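Local coordinates for protein TRAS1 ORF2p (Bombyx mori, PDB 1WDU) that forms the N-terminal endonuclease domain of a telomere-specific non-LTR retrotransposon protein and probably nicks telomeric DNA ahead of insertion, at residues 71-85 with 99-111. The protein carries 1 engineered substitution. Numbering follows the deposited sequence.
Sequences FQSTAQGDGTVKAAI and QLTTNNIVVVGIR
Asn103 lies beside the hairpin loop between strands 69-72 and 83-87, where it meets Gln76 and Thr74 along its whole length. Its CB lies against the amide end of Gln76, with Gln76 NE2 at 3.4 Å. One atom on, CG passes Thr74 CB at 3.5 Å. At the tip the branches part: OD1 accepts from Gln76 NE2 at 2.7 Å, while ND2 rests on Thr74 CB. The two amide planes stand 76° apart; NE2 lies somewhat off the Asn103 carbonyl plane, and OD1 somewhat off the plane of the Gln76 amide. Gln76 reaches this point because its chain bends at chi2 (-60°); the same NE2 also makes a weak bond back to Thr74 O, tying the amide to its own loop.

Behind Asn103 the backbones meet directly. Thr74 N donates to Thr102 O at 2.7 Å, from above the carbonyl plane. A bridging water gathers Ser73 OG, Thr74 O, Lys82 N and Asn103 O, pairing polar groups of both segments. At the turn into strand 105-111, Thr102 OG1 accepts from Asn104 N, an ST turn, and from Ile105 N, an ST motif, and it also bonds Gln136 of helix 131-142. The extended Lys82 runs past Asn103 O with CD and ends in a salt bridge to Glu125.

Further along, the contact turns apolar. Val106 CG1 packs on Ile85 CG1 at 3.5 Å, and Val108 CG2 presses on Phe71 CG at 3.8 Å. Strands 83-85 and 105-111 run nearly parallel here, 16° apart, yet belong to different sheets: this is the face-to-face packing of the two central sheets in the four-layered alpha/beta sandwich of DNase I-like endonucleases.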
loop_
_atom_site.group_PDB
_atom_site.type_symbol
_atom_site.label_atom_id
_atom_site.label_comp_id
_atom_site.label_asym_id
_atom_site.label_seq_id
_atom_site.Cartn_x
_atom_site.Cartn_y
_atom_site.Cartn_z
ATOM N N PHE A 71 -0.528 12.521 2.480
ATOM C CA PHE A 71 0.345 12.782 1.342
ATOM C C PHE A 71 -0.269 12.080 0.158
ATOM O O PHE A 71 -0.477 10.867 0.180
ATOM C CB PHE A 71 1.744 12.258 1.645
ATOM C CG PHE A 71 2.302 12.815 2.913
ATOM C CD1 PHE A 71 1.924 12.278 4.145
ATOM C CD2 PHE A 71 3.106 13.955 2.893
ATOM C CE1 PHE A 71 2.329 12.874 5.339
ATOM C CE2 PHE A 71 3.516 14.561 4.085
ATOM C CZ PHE A 71 3.127 14.023 5.306
ATOM N N GLN A 72 -0.569 12.859 -0.872
ATOM C CA GLN A 72 -1.225 12.339 -2.052
ATOM C C GLN A 72 -0.384 12.281 -3.307
ATOM O O GLN A 72 0.633 12.962 -3.438
ATOM C CB GLN A 72 -2.465 13.174 -2.339
ATOM C CG GLN A 72 -3.345 13.384 -1.127
ATOM C CD GLN A 72 -4.575 14.207 -1.445
ATOM O OE1 GLN A 72 -4.479 15.268 -2.054
ATOM N NE2 GLN A 72 -5.738 13.726 -1.024
ATOM N N SER A 73 -0.840 11.447 -4.231
ATOM C CA SER A 73 -0.200 11.294 -5.518
ATOM C C SER A 73 -0.733 12.457 -6.356
ATOM O O SER A 73 -1.717 13.100 -5.982
ATOM C CB SER A 73 -0.607 9.957 -6.140
ATOM O OG SER A 73 -2.019 9.859 -6.249
ATOM N N THR A 74 -0.086 12.724 -7.483
ATOM C CA THR A 74 -0.492 13.815 -8.362
ATOM C C THR A 74 -1.986 13.792 -8.664
ATOM O O THR A 74 -2.512 12.797 -9.166
ATOM C CB THR A 74 0.266 13.750 -9.687
ATOM O OG1 THR A 74 1.663 13.583 -9.419
ATOM C CG2 THR A 74 0.050 15.033 -10.482
ATOM N N ALA A 75 -2.661 14.901 -8.370
ATOM C CA ALA A 75 -4.095 15.008 -8.604
ATOM C C ALA A 75 -4.419 15.204 -10.078
ATOM O O ALA A 75 -3.633 15.782 -10.826
ATOM C CB ALA A 75 -4.674 16.162 -7.789
ATOM N N GLN A 76 -5.590 14.718 -10.480
ATOM C CA GLN A 76 -6.053 14.829 -11.859
ATOM C C GLN A 76 -6.907 16.089 -11.993
ATOM O O GLN A 76 -7.285 16.702 -10.989
ATOM C CB GLN A 76 -6.889 13.602 -12.236
ATOM C CG GLN A 76 -6.295 12.272 -11.799
ATOM C CD GLN A 76 -4.929 12.019 -12.395
ATOM O OE1 GLN A 76 -4.784 11.865 -13.609
ATOM N NE2 GLN A 76 -3.911 11.976 -11.541
ATOM N N GLY A 77 -7.215 16.464 -13.232
ATOM C CA GLY A 77 -8.022 17.649 -13.479
ATOM C C GLY A 77 -9.261 17.788 -12.608
ATOM O O GLY A 77 -9.527 18.865 -12.071
ATOM N N ASP A 78 -10.020 16.704 -12.462
ATOM C CA ASP A 78 -11.232 16.728 -11.650
ATOM C C ASP A 78 -10.946 16.554 -10.157
ATOM O O ASP A 78 -11.868 16.409 -9.353
ATOM C CB ASP A 78 -12.202 15.640 -12.117
ATOM C CG ASP A 78 -11.551 14.277 -12.189
ATOM O OD1 ASP A 78 -10.923 13.868 -11.191
ATOM O OD2 ASP A 78 -11.667 13.616 -13.240
ATOM N N GLY A 79 -9.667 16.566 -9.792
ATOM C CA GLY A 79 -9.293 16.423 -8.396
ATOM C C GLY A 79 -9.038 14.996 -7.940
ATOM O O GLY A 79 -8.725 14.769 -6.772
ATOM N N THR A 80 -9.158 14.042 -8.863
ATOM C CA THR A 80 -8.959 12.624 -8.560
ATOM C C THR A 80 -7.548 12.233 -8.118
ATOM O O THR A 80 -6.564 12.472 -8.819
ATOM C CB THR A 80 -9.368 11.733 -9.767
ATOM O OG1 THR A 80 -10.773 11.476 -9.702
ATOM C CG2 THR A 80 -8.626 10.398 -9.753
ATOM N N VAL A 81 -7.479 11.621 -6.941
ATOM C CA VAL A 81 -6.226 11.147 -6.368
ATOM C C VAL A 81 -6.356 9.630 -6.304
ATOM O O VAL A 81 -7.285 9.101 -5.699
ATOM C CB VAL A 81 -6.011 11.719 -4.954
ATOM C CG1 VAL A 81 -4.724 11.185 -4.364
ATOM C CG2 VAL A 81 -5.980 13.252 -5.019
ATOM N N LYS A 82 -5.433 8.931 -6.942
ATOM C CA LYS A 82 -5.491 7.478 -6.974
ATOM C C LYS A 82 -4.785 6.798 -5.808
ATOM O O LYS A 82 -5.123 5.676 -5.454
ATOM C CB LYS A 82 -4.925 6.982 -8.308
ATOM C CG LYS A 82 -5.592 7.667 -9.490
ATOM C CD LYS A 82 -5.072 7.175 -10.818
ATOM C CE LYS A 82 -5.680 7.981 -11.961
ATOM N NZ LYS A 82 -5.081 7.581 -13.259
ATOM N N ALA A 83 -3.819 7.481 -5.204
ATOM C CA ALA A 83 -3.083 6.915 -4.082
ATOM C C ALA A 83 -2.676 7.966 -3.052
ATOM O O ALA A 83 -2.456 9.135 -3.372
ATOM C CB ALA A 83 -1.863 6.186 -4.584
ATOM N N ALA A 84 -2.593 7.538 -1.801
ATOM C CA ALA A 84 -2.214 8.442 -0.738
ATOM C C ALA A 84 -1.694 7.684 0.464
ATOM O O ALA A 84 -1.925 6.483 0.622
ATOM C CB ALA A 84 -3.396 9.301 -0.336
ATOM N N ILE A 85 -0.974 8.401 1.312
ATOM C CA ILE A 85 -0.443 7.812 2.517
ATOM C C ILE A 85 -0.861 8.686 3.700
ATOM O O ILE A 85 -0.548 9.878 3.752
ATOM C CB ILE A 85 1.090 7.688 2.439
ATOM C CG1 ILE A 85 1.463 6.688 1.334
ATOM C CG2 ILE A 85 1.645 7.252 3.784
ATOM C CD1 ILE A 85 2.963 6.502 1.104
ATOM N N GLN A 99 9.782 14.110 -6.281
ATOM C CA GLN A 99 10.357 13.555 -7.502
ATOM C C GLN A 99 9.904 12.127 -7.793
ATOM O O GLN A 99 9.868 11.709 -8.951
ATOM C CB GLN A 99 11.893 13.575 -7.430
ATOM C CG GLN A 99 12.496 14.963 -7.446
ATOM C CD GLN A 99 12.153 15.730 -8.714
ATOM O OE1 GLN A 99 12.574 15.361 -9.817
ATOM N NE2 GLN A 99 11.380 16.803 -8.565
ATOM N N LEU A 100 9.564 11.378 -6.749
ATOM C CA LEU A 100 9.161 9.991 -6.934
ATOM C C LEU A 100 7.664 9.792 -7.031
ATOM O O LEU A 100 7.199 8.780 -7.554
ATOM C CB LEU A 100 9.710 9.139 -5.796
ATOM C CG LEU A 100 11.227 9.200 -5.641
ATOM C CD1 LEU A 100 11.649 8.450 -4.387
ATOM C CD2 LEU A 100 11.887 8.619 -6.886
ATOM N N THR A 101 6.909 10.760 -6.532
ATOM C CA THR A 101 5.462 10.667 -6.544
ATOM C C THR A 101 4.886 11.017 -7.907
ATOM O O THR A 101 5.327 11.965 -8.558
ATOM C CB THR A 101 4.849 11.592 -5.473
ATOM O OG1 THR A 101 5.071 12.960 -5.841
ATOM C CG2 THR A 101 5.496 11.323 -4.120
ATOM N N THR A 102 3.897 10.235 -8.330
ATOM C CA THR A 102 3.242 10.432 -9.618
ATOM C C THR A 102 1.729 10.396 -9.442
ATOM O O THR A 102 1.211 10.555 -8.333
ATOM C CB THR A 102 3.618 9.315 -10.606
ATOM O OG1 THR A 102 3.028 8.079 -10.168
ATOM C CG2 THR A 102 5.138 9.159 -10.686
ATOM N N ASN A 103 1.027 10.176 -10.547
ATOM C CA ASN A 103 -0.427 10.101 -10.529
ATOM C C ASN A 103 -0.893 8.729 -10.051
ATOM O O ASN A 103 -2.080 8.537 -9.783
ATOM C CB ASN A 103 -0.989 10.361 -11.933
ATOM C CG ASN A 103 -0.674 11.762 -12.445
ATOM O OD1 ASN A 103 -1.581 12.535 -12.758
ATOM N ND2 ASN A 103 0.615 12.093 -12.537
ATOM N N ASN A 104 0.038 7.782 -9.943
ATOM C CA ASN A 104 -0.301 6.425 -9.510
ATOM C C ASN A 104 0.399 5.977 -8.236
ATOM O O ASN A 104 -0.038 5.022 -7.591
ATOM C CB ASN A 104 0.006 5.415 -10.621
ATOM C CG ASN A 104 -0.873 5.603 -11.838
ATOM O OD1 ASN A 104 -0.533 6.351 -12.761
ATOM N ND2 ASN A 104 -2.027 4.936 -11.841
ATOM N N ILE A 105 1.498 6.637 -7.879
ATOM C CA ILE A 105 2.201 6.266 -6.662
ATOM C C ILE A 105 2.605 7.482 -5.846
ATOM O O ILE A 105 2.840 8.577 -6.389
ATOM C CB ILE A 105 3.494 5.426 -6.924
ATOM C CG1 ILE A 105 4.627 6.336 -7.389
ATOM C CG2 ILE A 105 3.230 4.311 -7.944
ATOM C CD1 ILE A 105 5.975 5.641 -7.392
ATOM N N VAL A 106 2.650 7.285 -4.533
ATOM C CA VAL A 106 3.064 8.334 -3.622
ATOM C C VAL A 106 4.102 7.665 -2.715
ATOM O O VAL A 106 3.891 6.564 -2.185
ATOM C CB VAL A 106 1.858 8.930 -2.825
ATOM C CG1 VAL A 106 1.243 7.888 -1.907
ATOM C CG2 VAL A 106 2.316 10.167 -2.040
ATOM N N VAL A 107 5.250 8.317 -2.598
ATOM C CA VAL A 107 6.351 7.792 -1.817
ATOM C C VAL A 107 6.636 8.716 -0.644
ATOM O O VAL A 107 6.781 9.941 -0.806
ATOM C CB VAL A 107 7.624 7.660 -2.695
ATOM C CG1 VAL A 107 8.740 6.982 -1.907
ATOM C CG2 VAL A 107 7.297 6.884 -3.977
ATOM N N VAL A 108 6.729 8.119 0.537
ATOM C CA VAL A 108 6.984 8.880 1.747
ATOM C C VAL A 108 7.876 8.121 2.710
ATOM O O VAL A 108 7.657 6.933 2.953
ATOM C CB VAL A 108 5.653 9.225 2.450
ATOM C CG1 VAL A 108 5.838 9.266 3.948
ATOM C CG2 VAL A 108 5.137 10.559 1.934
ATOM N N GLY A 109 8.879 8.811 3.252
ATOM C CA GLY A 109 9.765 8.186 4.215
ATOM C C GLY A 109 9.317 8.489 5.640
ATOM O O GLY A 109 8.742 9.549 5.900
ATOM N N ILE A 110 9.534 7.540 6.548
ATOM C CA ILE A 110 9.211 7.711 7.965
ATOM C C ILE A 110 10.502 7.394 8.708
ATOM O O ILE A 110 11.256 6.494 8.320
ATOM C CB ILE A 110 8.091 6.762 8.471
ATOM C CG1 ILE A 110 8.410 5.311 8.102
ATOM C CG2 ILE A 110 6.731 7.205 7.922
ATOM C CD1 ILE A 110 7.347 4.335 8.586
ATOM N N ARG A 111 10.758 8.122 9.784
ATOM C CA ARG A 111 11.992 7.935 10.522
ATOM C C ARG A 111 11.805 7.952 12.032
ATOM O O ARG A 111 10.987 8.704 12.557
ATOM C CB ARG A 111 12.971 9.036 10.095
ATOM C CG ARG A 111 14.278 9.092 10.851
ATOM C CD ARG A 111 14.966 10.421 10.571
ATOM N NE ARG A 111 16.091 10.677 11.469
ATOM C CZ ARG A 111 17.265 10.053 11.403
ATOM N NH1 ARG A 111 17.478 9.129 10.473
ATOM N NH2 ARG A 111 18.226 10.355 12.270
HETATM O O HOH W 1 -3.291 10.462 -8.619
#